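Local structure of putative acyl-[acyl-carrier-protein]--UDP-N-acetylglucosamine O-acyltransferase (Bacteroides fragilis, 4R36) at residues I112-T116 against V136-A140; L65-I70 against V81-I85; H29-I34 against I46-I52; S96-I100 against R121-G125; G179-Q185 against I194-A200. The protein probably catalyses transfer of a fatty acyl chain from acyl carrier protein to UDP-N-acetylglucosamine, the first step of lipid A synthesis. One frame throughout, in Å; residues are numbered along the deposited sequence.

Contact 1: I112-T116 against V136-A140; sequences INRGT and VAHDA
Ile112 and Val136 pair as a parallel beta bridge, and Asn113 N donates to Val136 O at 3.0 Å before both chains leave their strands for the next corner. On the shared face the two side chains lie side by side, Ile112 CG2 4.0 Å from Val136 CB. Beyond the bridge a type II turn, Ala137 to Ala140, presents the carboxylate of Asp139, which gathers the polar groups of Thr116 and His138. Asp139 OD1 takes Thr116 N at 3.0 Å and Asp139 OD2 takes Thr116 OG1 at 2.6 Å, both met on the syn side and each roughly 20° out of the carboxylate plane. From the anti side, Asp139 OD2 also accepts His138 ND1 at 2.8 Å, a bond lying in the imidazole plane. This His-carboxylate pair fixes the rotation of a ring that binds UDP-N-acetylglucosamine. Thr116 adds a methyl: with OG1 placed between its N and carbonyl carbon (chi1 67°), CG2 comes within 3.6 Å of His138 ND1. A water joins Asn113 OD1 to His138 N. Asp139 is held in turn from outside, OD1 by Gly120 N and its backbone N by Thr122 OG1, which also bonds Asn113 O. Arg114 turns the other way, to Ser96 and Glu94 O, while Ile112 and Val136 both rest on Thr122 of strand 121-124.

Contact 2: L65-I70 against V81-I85; sequences LYGSRI and VIGAI
Leu65 reaches across to the chain at Ile82 to Ala84 with its backbone N and, from the side chain, CB, CG and CD1. Its N donates a nearly straight bond to Ile82 O at 2.7 Å, and Leu65 CB lies 3.4 Å from that same Ile82 O, with Gly83 C a little farther off. CG stays beside Ile82 O. At the tip the branches part: Leu65 CD1 touches Ala84 CA at 3.6 Å and packs against Ala84 CB and Val81 CG1, while Met59 of a second subunit covers the leucine from outside. The setting of CG anti to the carbonyl carbon (chi1 -52°) is what carries CD1 along the neighbouring chain. Leu65 O is turned back into its own segment, where it accepts Ser68 N and also Ser68 OG at 2.7 Å, the hydroxyl lying in the carbonyl plane on a lone pair. These two bonds brace the type II turn from Leu65 to Ser68; Ser68 OG also lies 3.1 Å from Ile82 O and close to Ile82 CG2. Two carbonyl oxygens brought close, Tyr66 O and Gly83 O, are bridged by one water that donates to both. Deeper in, Ile70 CD1 meets Ile82 CD1 at 4.3 Å beside Ile64 and Ile76. Leu65 stands across from Gly83, eighteen residues on, which is one full coil. Turns stacked at this spacing, with aliphatic side chains pointing inward, characterise the left-handed parallel beta-helix built from hexapeptide repeats.

Contact 3: H29-I34 against I46-I52; sequences HPEAKI and IDRNVVI
Successive coils of the left-handed parallel beta-helix stack here at a corner and along the side that follows it, with His29 across from Asp47 and Ile34 across from Ile52. Backbone bonds tie the coils at three places: His29 N to Ile46 O, Lys33 N to Val50 O, and Ile52 N to Lys33 O, the last at 2.8 Å. The corner itself is a type I turn from His29 to Ala32. Its imidazole is layered between two aliphatic groups: Arg48 CB sits 3.5 Å from the centroid of the His29 ring, only 10° off the normal, as a CH-pi contact, and Pro30 CD covers the opposite face nearer the rim. A chi1 of -166°, which turns CG away from the backbone N, lets the ring run alongside Arg48 with one face over its CB. In the ring plane His29 ND1 accepts Glu31 N at 3.1 Å, which would leave the proton of a neutral ring on NE2. Towards the interior, Ala32 CB reaches Ile46 CG2 at 3.9 Å, and Ile34 and Ile46 meet tip to tip through their CD1 atoms, 4.2 Å apart and flanked by Ile40. Asp47 O, close to Ala32 CB, and Arg48 N, close to His29 CB, are buried with no polar partner in the model. On the outer side, water replaces direct contact between the charges. Glu31 OE1 receives two waters; one accepts Asn49 N, and the other, lying in the guanidinium plane, accepts Arg48 NH1 at 2.6 Å.

Contact 4: S96-I100 against R121-G125; sequences STAEI and RTIVG
Arg121 grips Glu99 side-on across two neighbouring parallel strands of the left-handed beta-helix. The NE of Arg121 meets Glu99 OE2 at 2.8 Å and its NH2 meets Glu99 OE1 at 2.9 Å, so the salt bridge has one nitrogen for each oxygen. Both oxygens lie close to the guanidinium plane, but the carboxylate is twisted 33° against it. The result is uneven: OE1 offers its syn lone pair, while NE approaches OE2 from the syn side well out of the carboxylate plane. Glu99 runs out extended to this meeting, whereas Arg121 bends at chi3 (68°) to bring the edge of its guanidinium round. The anti lone pair of Glu99 OE2 is used by Thr97 OG1 at 2.7 Å, so this oxygen accepts from two donors; the same hydroxyl lies 3.4 Å from Arg121 CG. Arg69 of the preceding coil packs on both Thr97 and Glu99. Behind these side chains the backbones hold the register: Thr122 N binds Thr97 O, Glu99 N binds Thr122 O, and Val124 N binds Glu99 O at 2.8 Å. The opposite face of the sheet carries Ala98, Ile100, Thr122 and Val124 into the interior, with Ile100 CG2 4.0 Å from Val124 CB. There Thr122 takes its polar end to the corner formed by residues 112-116 and 136-140, linking this side of the coil to His138. Outside, Ile123 CD1 covers one face of the Arg121 guanidinium 3.8 Å above its plane, towards the rim.

Contact 5: G179-Q185 against I194-A200; sequences GGYVMIQ and IPPYIIA
Val182 and Ile184 meet Ile194 in the close-packed half of this contact. Ile184 CD1 lies 3.5 Å from Ile194 CD1, the two chains crossing at a slant, and Val182 CG1 lies 3.8 Å from Ile194 CG2, here at about a right angle. With chi1 at 155°, Val182 CG1 is roughly anti to the backbone N, and Val182 CG2, on the other side, comes 3.2 Å from Pro195 O, a buried carbonyl that has no polar partner in the model. Backbone bonds close the same region: Gly179 N bonds Ile194 O just before the second turn, and Tyr197 N to Gly180 O joins the type II turns Gly179 to Val182 and Pro195 to Ile198. The pairing continues as a parallel ladder through Met183 N to Ile198 O, Ala200 N to Met183 O and Gln185 N to Ala200 O, the last at 2.9 Å. This is the C-terminal end of the left-handed beta-helix, where the helical domain begins: helices 222-237 and 257-267 cover Pro195, Pro196 and Tyr197, and Tyr232 OH bonds Pro196 O. Beside the helices Tyr197 and the partly exposed Tyr181 stack only loosely. They point the same way with near-parallel rings, yet these are slid apart to a centroid separation of 5.7 Å and barely overlap, touching through Tyr181 CD2 and Tyr197 CE1. Phe220 meets the Tyr181 ring edge-to-face. The partly exposed side belongs to Met183, Ile199 and Gln185: Met183 SD stands 4.3 Å from Ile199 CG2, and the extended Gln185 lays NE2 across the same methyl at 3.7 Å.

Overall arrangement
Contacts 3, 2, 4 and 1 follow one another closely up the beta-helix, and contact 5 stands apart near its C-terminal end, about 37 Å from contact 3 between centres. Strands 33-34, 51-52, 68-70, 97-100 and 121-124 are successive members of one parallel sheet, so contacts 3, 2 and 4 share it. Contacts 1 and 4 have centres about 7 Å apart and interlock, their segments alternating along the chain. Contact 1 carries His138 of the UDP-N-acetylglucosamine site, its side chain about 6 Å from those of Lys90 and Gln174. Contact 5 approaches other residues binding the same nucleotide sugar, the side chain of Met183 lying about 4 Å from that of Asn211.

Contact 1: I112-T116 against V136-A140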
# COMPACT_ATOMS: atom_id res chain seq x y z
N ILE A 112 -5.52 11.24 -6.82
CA ILE A 112 -5.16 11.72 -8.12
C ILE A 112 -4.67 13.16 -7.98
O ILE A 112 -5.46 14.09 -7.84
CB ILE A 112 -6.33 11.61 -9.13
CG1 ILE A 112 -6.95 10.21 -9.13
CG2 ILE A 112 -5.90 12.03 -10.52
CD1 ILE A 112 -8.19 10.06 -9.98
N ASN A 113 -3.35 13.34 -8.02
CA ASN A 113 -2.80 14.65 -7.83
C ASN A 113 -2.94 15.45 -9.14
O ASN A 113 -2.84 14.91 -10.24
CB ASN A 113 -1.32 14.63 -7.44
CG ASN A 113 -0.96 13.85 -6.16
OD1 ASN A 113 0.22 13.54 -5.98
ND2 ASN A 113 -1.90 13.55 -5.30
N ARG A 114 -3.10 16.78 -9.03
CA ARG A 114 -3.01 17.63 -10.17
C ARG A 114 -1.63 17.74 -10.75
O ARG A 114 -0.61 17.26 -10.17
CB ARG A 114 -3.62 19.02 -9.88
CG ARG A 114 -2.92 19.94 -8.89
CD ARG A 114 -3.85 21.17 -8.76
NE ARG A 114 -3.44 22.21 -7.82
CZ ARG A 114 -2.73 23.31 -8.11
NH1 ARG A 114 -2.19 23.50 -9.28
NH2 ARG A 114 -2.48 24.21 -7.17
N GLY A 115 -1.55 18.36 -11.90
CA GLY A 115 -0.31 18.39 -12.70
C GLY A 115 0.79 19.38 -12.23
O GLY A 115 0.60 20.13 -11.28
N THR A 116 1.91 19.37 -12.94
CA THR A 116 3.00 20.33 -12.76
C THR A 116 3.21 21.06 -14.10
O THR A 116 2.61 20.71 -15.11
CB THR A 116 4.32 19.67 -12.39
OG1 THR A 116 4.82 18.89 -13.50
CG2 THR A 116 4.22 18.85 -11.16
N VAL A 136 -2.31 8.15 -8.47
CA VAL A 136 -2.01 8.70 -9.81
C VAL A 136 -1.26 10.02 -9.67
O VAL A 136 -1.81 10.99 -9.15
CB VAL A 136 -3.31 8.93 -10.59
CG1 VAL A 136 -3.00 9.38 -12.02
CG2 VAL A 136 -4.16 7.69 -10.66
N ALA A 137 0.02 10.00 -10.05
CA ALA A 137 0.90 11.09 -9.79
C ALA A 137 0.68 12.19 -10.81
O ALA A 137 0.02 11.99 -11.84
CB ALA A 137 2.33 10.65 -9.80
N HIS A 138 1.24 13.34 -10.47
CA HIS A 138 1.22 14.51 -11.37
C HIS A 138 1.54 14.18 -12.83
O HIS A 138 2.46 13.43 -13.14
CB HIS A 138 2.23 15.52 -10.88
CG HIS A 138 3.65 15.07 -10.98
ND1 HIS A 138 4.44 15.38 -12.06
CD2 HIS A 138 4.46 14.45 -10.08
CE1 HIS A 138 5.66 14.91 -11.87
NE2 HIS A 138 5.70 14.35 -10.67
N ASP A 139 0.70 14.71 -13.73
CA ASP A 139 0.92 14.64 -15.21
C ASP A 139 0.77 13.23 -15.81
O ASP A 139 1.01 13.05 -17.01
CB ASP A 139 2.22 15.26 -15.67
CG ASP A 139 2.46 16.65 -15.02
OD1 ASP A 139 1.62 17.52 -15.25
OD2 ASP A 139 3.40 16.82 -14.25
N ALA A 140 0.35 12.25 -14.99
CA ALA A 140 0.09 10.94 -15.48
C ALA A 140 -1.12 10.94 -16.40
O ALA A 140 -1.96 11.85 -16.37
CB ALA A 140 -0.17 10.00 -14.33
O HOH W 1 2.37 13.73 -7.65

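Contact 2: L65-I70 against V81-I85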
# COMPACT_ATOMS: atom_id res chain seq x y z
N LEU A 65 -10.53 18.69 -4.75
CA LEU A 65 -9.75 19.89 -4.50
C LEU A 65 -9.53 20.79 -5.73
O LEU A 65 -9.80 20.41 -6.90
CB LEU A 65 -8.40 19.49 -3.89
CG LEU A 65 -8.40 18.56 -2.66
CD1 LEU A 65 -6.94 18.33 -2.24
CD2 LEU A 65 -9.19 19.19 -1.53
N TYR A 66 -9.09 22.00 -5.43
CA TYR A 66 -8.77 23.02 -6.40
C TYR A 66 -8.07 22.42 -7.63
O TYR A 66 -6.99 21.79 -7.52
CB TYR A 66 -7.81 24.00 -5.69
CG TYR A 66 -7.39 25.17 -6.51
CD1 TYR A 66 -6.29 25.10 -7.34
CD2 TYR A 66 -8.09 26.40 -6.43
CE1 TYR A 66 -5.87 26.20 -8.07
CE2 TYR A 66 -7.67 27.51 -7.18
CZ TYR A 66 -6.59 27.41 -8.00
OH TYR A 66 -6.17 28.48 -8.73
N GLY A 67 -8.72 22.58 -8.78
CA GLY A 67 -8.16 22.13 -10.03
C GLY A 67 -8.78 20.85 -10.55
O GLY A 67 -8.37 20.37 -11.59
N SER A 68 -9.69 20.26 -9.82
CA SER A 68 -10.32 19.02 -10.29
C SER A 68 -11.33 19.25 -11.38
O SER A 68 -12.06 20.27 -11.36
CB SER A 68 -11.03 18.31 -9.17
OG SER A 68 -10.16 17.99 -8.07
N ARG A 69 -11.36 18.30 -12.31
CA ARG A 69 -12.28 18.27 -13.41
C ARG A 69 -12.81 16.87 -13.53
O ARG A 69 -12.04 15.91 -13.79
CB ARG A 69 -11.58 18.65 -14.68
CG ARG A 69 -10.81 19.97 -14.66
CD ARG A 69 -11.74 21.17 -14.72
NE ARG A 69 -11.00 22.42 -14.70
CZ ARG A 69 -10.73 23.16 -13.63
NH1 ARG A 69 -11.10 22.80 -12.42
NH2 ARG A 69 -10.06 24.31 -13.79
N ILE A 70 -14.10 16.73 -13.32
CA ILE A 70 -14.77 15.49 -13.30
C ILE A 70 -15.87 15.47 -14.34
O ILE A 70 -16.73 16.38 -14.40
CB ILE A 70 -15.29 15.21 -11.87
CG1 ILE A 70 -14.08 15.02 -10.91
CG2 ILE A 70 -16.23 14.02 -11.83
CD1 ILE A 70 -14.44 15.19 -9.47
N VAL A 81 -9.15 11.34 -2.74
CA VAL A 81 -8.71 12.68 -2.76
C VAL A 81 -8.30 13.00 -4.20
O VAL A 81 -7.22 12.55 -4.67
CB VAL A 81 -7.53 12.91 -1.79
CG1 VAL A 81 -7.13 14.39 -1.77
CG2 VAL A 81 -7.88 12.42 -0.36
N ILE A 82 -9.06 13.86 -4.85
CA ILE A 82 -8.77 14.31 -6.20
C ILE A 82 -8.32 15.76 -6.20
O ILE A 82 -8.95 16.63 -5.57
CB ILE A 82 -10.00 14.10 -7.09
CG1 ILE A 82 -10.41 12.61 -7.10
CG2 ILE A 82 -9.73 14.56 -8.52
CD1 ILE A 82 -11.66 12.32 -7.88
N GLY A 83 -7.16 16.01 -6.84
CA GLY A 83 -6.67 17.33 -7.11
C GLY A 83 -5.67 17.92 -6.16
O GLY A 83 -5.28 19.08 -6.34
N ALA A 84 -5.16 17.14 -5.21
CA ALA A 84 -4.10 17.67 -4.37
C ALA A 84 -2.86 18.01 -5.18
O ALA A 84 -2.62 17.43 -6.28
CB ALA A 84 -3.76 16.71 -3.27
N ILE A 85 -2.10 18.98 -4.67
CA ILE A 85 -0.90 19.41 -5.33
C ILE A 85 0.09 18.23 -5.52
O ILE A 85 0.07 17.27 -4.73
CB ILE A 85 -0.18 20.56 -4.64
CG1 ILE A 85 0.26 20.18 -3.22
CG2 ILE A 85 -1.10 21.80 -4.66
CD1 ILE A 85 1.13 21.21 -2.59
O HOH W 2 -5.13 21.56 -5.53

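Contact 3: H29-I34 against I46-I52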
# COMPACT_ATOMS: atom_id res chain seq x y z
N HIS A 29 -17.80 24.74 -1.98
CA HIS A 29 -17.50 26.12 -2.23
C HIS A 29 -18.49 26.70 -3.25
O HIS A 29 -18.80 26.06 -4.24
CB HIS A 29 -16.07 26.28 -2.68
CG HIS A 29 -15.58 27.69 -2.66
ND1 HIS A 29 -15.95 28.61 -3.60
CD2 HIS A 29 -14.71 28.32 -1.84
CE1 HIS A 29 -15.32 29.74 -3.38
NE2 HIS A 29 -14.59 29.60 -2.30
N PRO A 30 -18.99 27.93 -2.98
CA PRO A 30 -20.00 28.48 -3.85
C PRO A 30 -19.56 28.60 -5.30
O PRO A 30 -20.39 28.56 -6.13
CB PRO A 30 -20.36 29.89 -3.22
CG PRO A 30 -19.40 30.13 -2.17
CD PRO A 30 -18.71 28.82 -1.81
N GLU A 31 -18.26 28.69 -5.60
CA GLU A 31 -17.77 28.77 -6.97
C GLU A 31 -17.66 27.45 -7.71
O GLU A 31 -17.45 27.44 -8.90
CB GLU A 31 -16.40 29.46 -7.00
CG GLU A 31 -16.41 30.98 -6.71
CD GLU A 31 -14.99 31.54 -6.50
OE1 GLU A 31 -13.99 30.98 -7.04
OE2 GLU A 31 -14.84 32.50 -5.74
N ALA A 32 -17.82 26.32 -7.02
CA ALA A 32 -17.68 24.98 -7.68
C ALA A 32 -18.83 24.85 -8.66
O ALA A 32 -19.96 25.28 -8.34
CB ALA A 32 -17.76 23.87 -6.63
N LYS A 33 -18.55 24.36 -9.85
CA LYS A 33 -19.55 24.08 -10.86
C LYS A 33 -19.91 22.65 -10.81
O LYS A 33 -19.03 21.77 -10.98
CB LYS A 33 -19.02 24.40 -12.25
CG LYS A 33 -18.85 25.89 -12.38
CD LYS A 33 -18.07 26.40 -13.56
CE LYS A 33 -17.65 27.82 -13.23
NZ LYS A 33 -16.74 28.41 -14.24
N ILE A 34 -21.20 22.39 -10.61
CA ILE A 34 -21.73 21.06 -10.34
C ILE A 34 -22.91 20.77 -11.26
O ILE A 34 -23.80 21.58 -11.37
CB ILE A 34 -22.11 20.91 -8.86
CG1 ILE A 34 -20.82 21.04 -8.02
CG2 ILE A 34 -22.78 19.55 -8.60
CD1 ILE A 34 -20.96 20.81 -6.57
N ILE A 46 -15.59 19.99 -1.20
CA ILE A 46 -15.43 20.45 -2.60
C ILE A 46 -15.00 21.90 -2.59
O ILE A 46 -15.71 22.78 -2.05
CB ILE A 46 -16.70 20.29 -3.42
CG1 ILE A 46 -17.26 18.87 -3.32
CG2 ILE A 46 -16.43 20.67 -4.85
CD1 ILE A 46 -18.42 18.55 -4.18
N ASP A 47 -13.84 22.14 -3.20
CA ASP A 47 -13.17 23.43 -3.29
C ASP A 47 -13.71 24.27 -4.44
O ASP A 47 -14.49 23.84 -5.30
CB ASP A 47 -11.72 23.12 -3.63
CG ASP A 47 -10.70 23.80 -2.78
OD1 ASP A 47 -10.92 24.90 -2.25
OD2 ASP A 47 -9.56 23.21 -2.82
N ARG A 48 -13.22 25.49 -4.49
CA ARG A 48 -13.35 26.33 -5.65
C ARG A 48 -12.45 25.83 -6.79
O ARG A 48 -11.58 24.96 -6.57
CB ARG A 48 -13.01 27.76 -5.24
CG ARG A 48 -11.53 28.00 -5.04
CD ARG A 48 -11.21 29.35 -4.44
NE ARG A 48 -9.83 29.30 -4.01
CZ ARG A 48 -8.83 29.97 -4.57
NH1 ARG A 48 -9.02 30.75 -5.63
NH2 ARG A 48 -7.63 29.85 -4.08
N ASN A 49 -12.68 26.34 -8.01
CA ASN A 49 -11.96 25.90 -9.22
C ASN A 49 -12.09 24.38 -9.36
O ASN A 49 -11.10 23.65 -9.62
CB ASN A 49 -10.50 26.32 -9.15
CG ASN A 49 -9.74 26.02 -10.44
OD1 ASN A 49 -10.30 26.00 -11.50
ND2 ASN A 49 -8.49 25.69 -10.30
N VAL A 50 -13.34 23.94 -9.25
CA VAL A 50 -13.73 22.56 -9.43
C VAL A 50 -14.86 22.55 -10.47
O VAL A 50 -15.79 23.42 -10.40
CB VAL A 50 -14.20 21.93 -8.11
CG1 VAL A 50 -15.00 20.66 -8.37
CG2 VAL A 50 -13.02 21.74 -7.13
N VAL A 51 -14.80 21.59 -11.39
CA VAL A 51 -15.88 21.27 -12.30
C VAL A 51 -16.27 19.82 -12.16
O VAL A 51 -15.41 18.93 -12.25
CB VAL A 51 -15.49 21.58 -13.74
CG1 VAL A 51 -16.63 21.33 -14.71
CG2 VAL A 51 -14.98 23.03 -13.79
N ILE A 52 -17.55 19.59 -11.91
CA ILE A 52 -18.16 18.27 -11.79
C ILE A 52 -19.35 18.18 -12.74
O ILE A 52 -20.29 19.04 -12.69
CB ILE A 52 -18.61 18.01 -10.32
CG1 ILE A 52 -17.40 17.93 -9.36
CG2 ILE A 52 -19.44 16.75 -10.23
CD1 ILE A 52 -17.78 18.09 -7.91
O HOH W 3 -15.22 26.37 -10.06
O HOH W 4 -13.53 28.92 -8.66
O HOH W 5 -11.30 31.31 -6.74

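Contact 4: S96-I100 against R121-G125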
# COMPACT_ATOMS: atom_id res chain seq x y z
N SER A 96 -2.66 24.01 -12.45
CA SER A 96 -2.73 22.72 -13.09
C SER A 96 -4.07 22.10 -12.74
O SER A 96 -4.81 22.64 -11.93
CB SER A 96 -1.52 21.83 -12.62
OG SER A 96 -1.70 21.51 -11.25
N THR A 97 -4.41 20.97 -13.38
CA THR A 97 -5.59 20.25 -13.10
C THR A 97 -5.35 18.76 -12.77
O THR A 97 -4.28 18.21 -13.09
CB THR A 97 -6.54 20.27 -14.30
OG1 THR A 97 -5.83 19.84 -15.44
CG2 THR A 97 -7.04 21.69 -14.54
N ALA A 98 -6.39 18.15 -12.23
CA ALA A 98 -6.53 16.68 -12.06
C ALA A 98 -7.86 16.37 -12.63
O ALA A 98 -8.88 16.99 -12.22
CB ALA A 98 -6.46 16.28 -10.60
N GLU A 99 -7.91 15.45 -13.59
CA GLU A 99 -9.09 15.24 -14.37
C GLU A 99 -9.46 13.80 -14.48
O GLU A 99 -8.60 12.95 -14.70
CB GLU A 99 -8.90 15.76 -15.81
CG GLU A 99 -8.27 17.15 -15.86
CD GLU A 99 -8.17 17.79 -17.26
OE1 GLU A 99 -8.68 17.27 -18.26
OE2 GLU A 99 -7.50 18.82 -17.37
N ILE A 100 -10.74 13.52 -14.37
CA ILE A 100 -11.27 12.21 -14.76
C ILE A 100 -12.40 12.43 -15.73
O ILE A 100 -13.08 13.46 -15.68
CB ILE A 100 -11.72 11.33 -13.55
CG1 ILE A 100 -13.10 11.72 -13.03
CG2 ILE A 100 -10.68 11.35 -12.45
CD1 ILE A 100 -13.57 10.91 -11.86
N ARG A 121 -1.66 18.85 -16.53
CA ARG A 121 -2.93 18.15 -16.44
C ARG A 121 -2.62 16.67 -16.13
O ARG A 121 -1.86 16.05 -16.86
CB ARG A 121 -3.69 18.21 -17.76
CG ARG A 121 -3.98 19.66 -18.23
CD ARG A 121 -4.56 19.67 -19.62
NE ARG A 121 -5.90 19.08 -19.68
CZ ARG A 121 -6.52 18.81 -20.81
NH1 ARG A 121 -5.98 19.11 -21.96
NH2 ARG A 121 -7.73 18.26 -20.81
N THR A 122 -3.14 16.18 -15.01
CA THR A 122 -3.20 14.74 -14.70
C THR A 122 -4.55 14.31 -15.26
O THR A 122 -5.57 14.89 -14.95
CB THR A 122 -3.11 14.51 -13.19
OG1 THR A 122 -1.97 15.19 -12.70
CG2 THR A 122 -3.04 13.01 -12.90
N ILE A 123 -4.55 13.30 -16.12
CA ILE A 123 -5.76 12.90 -16.84
C ILE A 123 -6.03 11.42 -16.76
O ILE A 123 -5.17 10.60 -17.14
CB ILE A 123 -5.67 13.26 -18.32
CG1 ILE A 123 -5.47 14.80 -18.49
CG2 ILE A 123 -6.87 12.74 -19.12
CD1 ILE A 123 -5.15 15.24 -19.90
N VAL A 124 -7.24 11.09 -16.31
CA VAL A 124 -7.82 9.75 -16.35
C VAL A 124 -9.03 9.81 -17.31
O VAL A 124 -9.79 10.77 -17.26
CB VAL A 124 -8.30 9.34 -14.98
CG1 VAL A 124 -9.05 8.00 -15.00
CG2 VAL A 124 -7.16 9.20 -14.00
N GLY A 125 -9.11 8.85 -18.24
CA GLY A 125 -10.14 8.75 -19.27
C GLY A 125 -11.49 8.24 -18.78
O GLY A 125 -11.99 8.69 -17.72

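Contact 5: G179-Q185 against I194-A200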
# COMPACT_ATOMS: atom_id res chain seq x y z
N GLY A 179 1.15 -0.62 -22.61
CA GLY A 179 0.34 -0.81 -23.81
C GLY A 179 -0.97 -1.43 -23.50
O GLY A 179 -1.22 -1.95 -22.38
N GLY A 180 -1.89 -1.33 -24.47
CA GLY A 180 -3.19 -1.93 -24.29
C GLY A 180 -3.19 -3.40 -24.07
O GLY A 180 -2.31 -4.10 -24.59
N TYR A 181 -4.19 -3.87 -23.34
CA TYR A 181 -4.49 -5.31 -23.15
C TYR A 181 -3.40 -6.13 -22.39
O TYR A 181 -3.34 -7.32 -22.45
CB TYR A 181 -4.81 -5.98 -24.49
CG TYR A 181 -6.05 -5.45 -25.10
CD1 TYR A 181 -7.30 -5.90 -24.66
CD2 TYR A 181 -5.99 -4.50 -26.08
CE1 TYR A 181 -8.44 -5.39 -25.24
CE2 TYR A 181 -7.17 -3.98 -26.64
CZ TYR A 181 -8.38 -4.45 -26.21
OH TYR A 181 -9.61 -4.00 -26.68
N VAL A 182 -2.56 -5.43 -21.67
CA VAL A 182 -1.51 -6.04 -20.88
C VAL A 182 -2.15 -6.52 -19.61
O VAL A 182 -3.17 -5.94 -19.15
CB VAL A 182 -0.50 -4.94 -20.59
CG1 VAL A 182 0.32 -5.15 -19.36
CG2 VAL A 182 0.39 -4.62 -21.79
N MET A 183 -1.60 -7.58 -19.04
CA MET A 183 -1.89 -7.90 -17.68
C MET A 183 -0.59 -7.87 -16.92
O MET A 183 0.37 -8.61 -17.23
CB MET A 183 -2.52 -9.23 -17.59
CG MET A 183 -3.15 -9.37 -16.24
SD MET A 183 -2.01 -10.39 -15.35
CE MET A 183 -2.87 -10.11 -13.77
N ILE A 184 -0.55 -7.05 -15.87
CA ILE A 184 0.66 -6.96 -15.04
C ILE A 184 0.32 -7.65 -13.72
O ILE A 184 -0.65 -7.27 -13.02
CB ILE A 184 1.06 -5.51 -14.77
CG1 ILE A 184 1.19 -4.77 -16.11
CG2 ILE A 184 2.35 -5.49 -13.98
CD1 ILE A 184 1.61 -3.30 -15.96
N GLN A 185 1.18 -8.57 -13.33
CA GLN A 185 0.91 -9.37 -12.15
C GLN A 185 1.22 -8.61 -10.86
O GLN A 185 1.99 -7.68 -10.83
CB GLN A 185 1.73 -10.66 -12.23
CG GLN A 185 1.12 -11.54 -13.38
CD GLN A 185 1.75 -12.94 -13.48
OE1 GLN A 185 2.84 -13.19 -12.97
NE2 GLN A 185 1.04 -13.85 -14.12
N ILE A 194 6.00 -1.49 -21.19
CA ILE A 194 5.38 -2.81 -21.37
C ILE A 194 4.56 -2.84 -22.64
O ILE A 194 3.55 -2.15 -22.73
CB ILE A 194 4.54 -3.18 -20.18
CG1 ILE A 194 5.41 -3.11 -18.90
CG2 ILE A 194 3.96 -4.57 -20.33
CD1 ILE A 194 4.68 -3.52 -17.68
N PRO A 195 4.97 -3.66 -23.61
CA PRO A 195 4.31 -3.58 -24.92
C PRO A 195 2.94 -4.25 -24.89
O PRO A 195 2.66 -5.08 -23.99
CB PRO A 195 5.32 -4.29 -25.86
CG PRO A 195 5.96 -5.28 -24.95
CD PRO A 195 6.09 -4.59 -23.62
N PRO A 196 2.09 -3.97 -25.89
CA PRO A 196 0.67 -4.36 -25.81
C PRO A 196 0.40 -5.84 -25.86
O PRO A 196 1.23 -6.58 -26.42
CB PRO A 196 0.03 -3.66 -26.97
CG PRO A 196 1.13 -3.28 -27.85
CD PRO A 196 2.34 -3.06 -27.00
N TYR A 197 -0.67 -6.29 -25.21
CA TYR A 197 -1.18 -7.66 -25.27
C TYR A 197 -0.44 -8.70 -24.38
O TYR A 197 -0.81 -9.85 -24.41
CB TYR A 197 -1.21 -8.18 -26.73
CG TYR A 197 -1.89 -7.27 -27.68
CD1 TYR A 197 -3.24 -7.03 -27.58
CD2 TYR A 197 -1.19 -6.70 -28.73
CE1 TYR A 197 -3.88 -6.16 -28.45
CE2 TYR A 197 -1.81 -5.80 -29.60
CZ TYR A 197 -3.17 -5.59 -29.48
OH TYR A 197 -3.76 -4.69 -30.27
N ILE A 198 0.64 -8.32 -23.68
CA ILE A 198 1.43 -9.32 -22.94
C ILE A 198 1.03 -9.44 -21.48
O ILE A 198 0.35 -8.56 -20.92
CB ILE A 198 2.94 -9.07 -23.05
CG1 ILE A 198 3.45 -7.87 -22.26
CG2 ILE A 198 3.35 -8.93 -24.52
CD1 ILE A 198 4.93 -7.89 -21.98
N ILE A 199 1.44 -10.56 -20.89
CA ILE A 199 1.52 -10.72 -19.46
C ILE A 199 2.91 -10.36 -19.00
O ILE A 199 3.92 -10.83 -19.55
CB ILE A 199 1.16 -12.13 -19.03
CG1 ILE A 199 -0.23 -12.55 -19.54
CG2 ILE A 199 1.23 -12.29 -17.50
CD1 ILE A 199 -0.55 -14.01 -19.33
N ALA A 200 3.00 -9.49 -17.97
CA ALA A 200 4.26 -9.14 -17.38
C ALA A 200 4.21 -9.59 -15.94
O ALA A 200 3.26 -9.26 -15.20
CB ALA A 200 4.52 -7.66 -17.46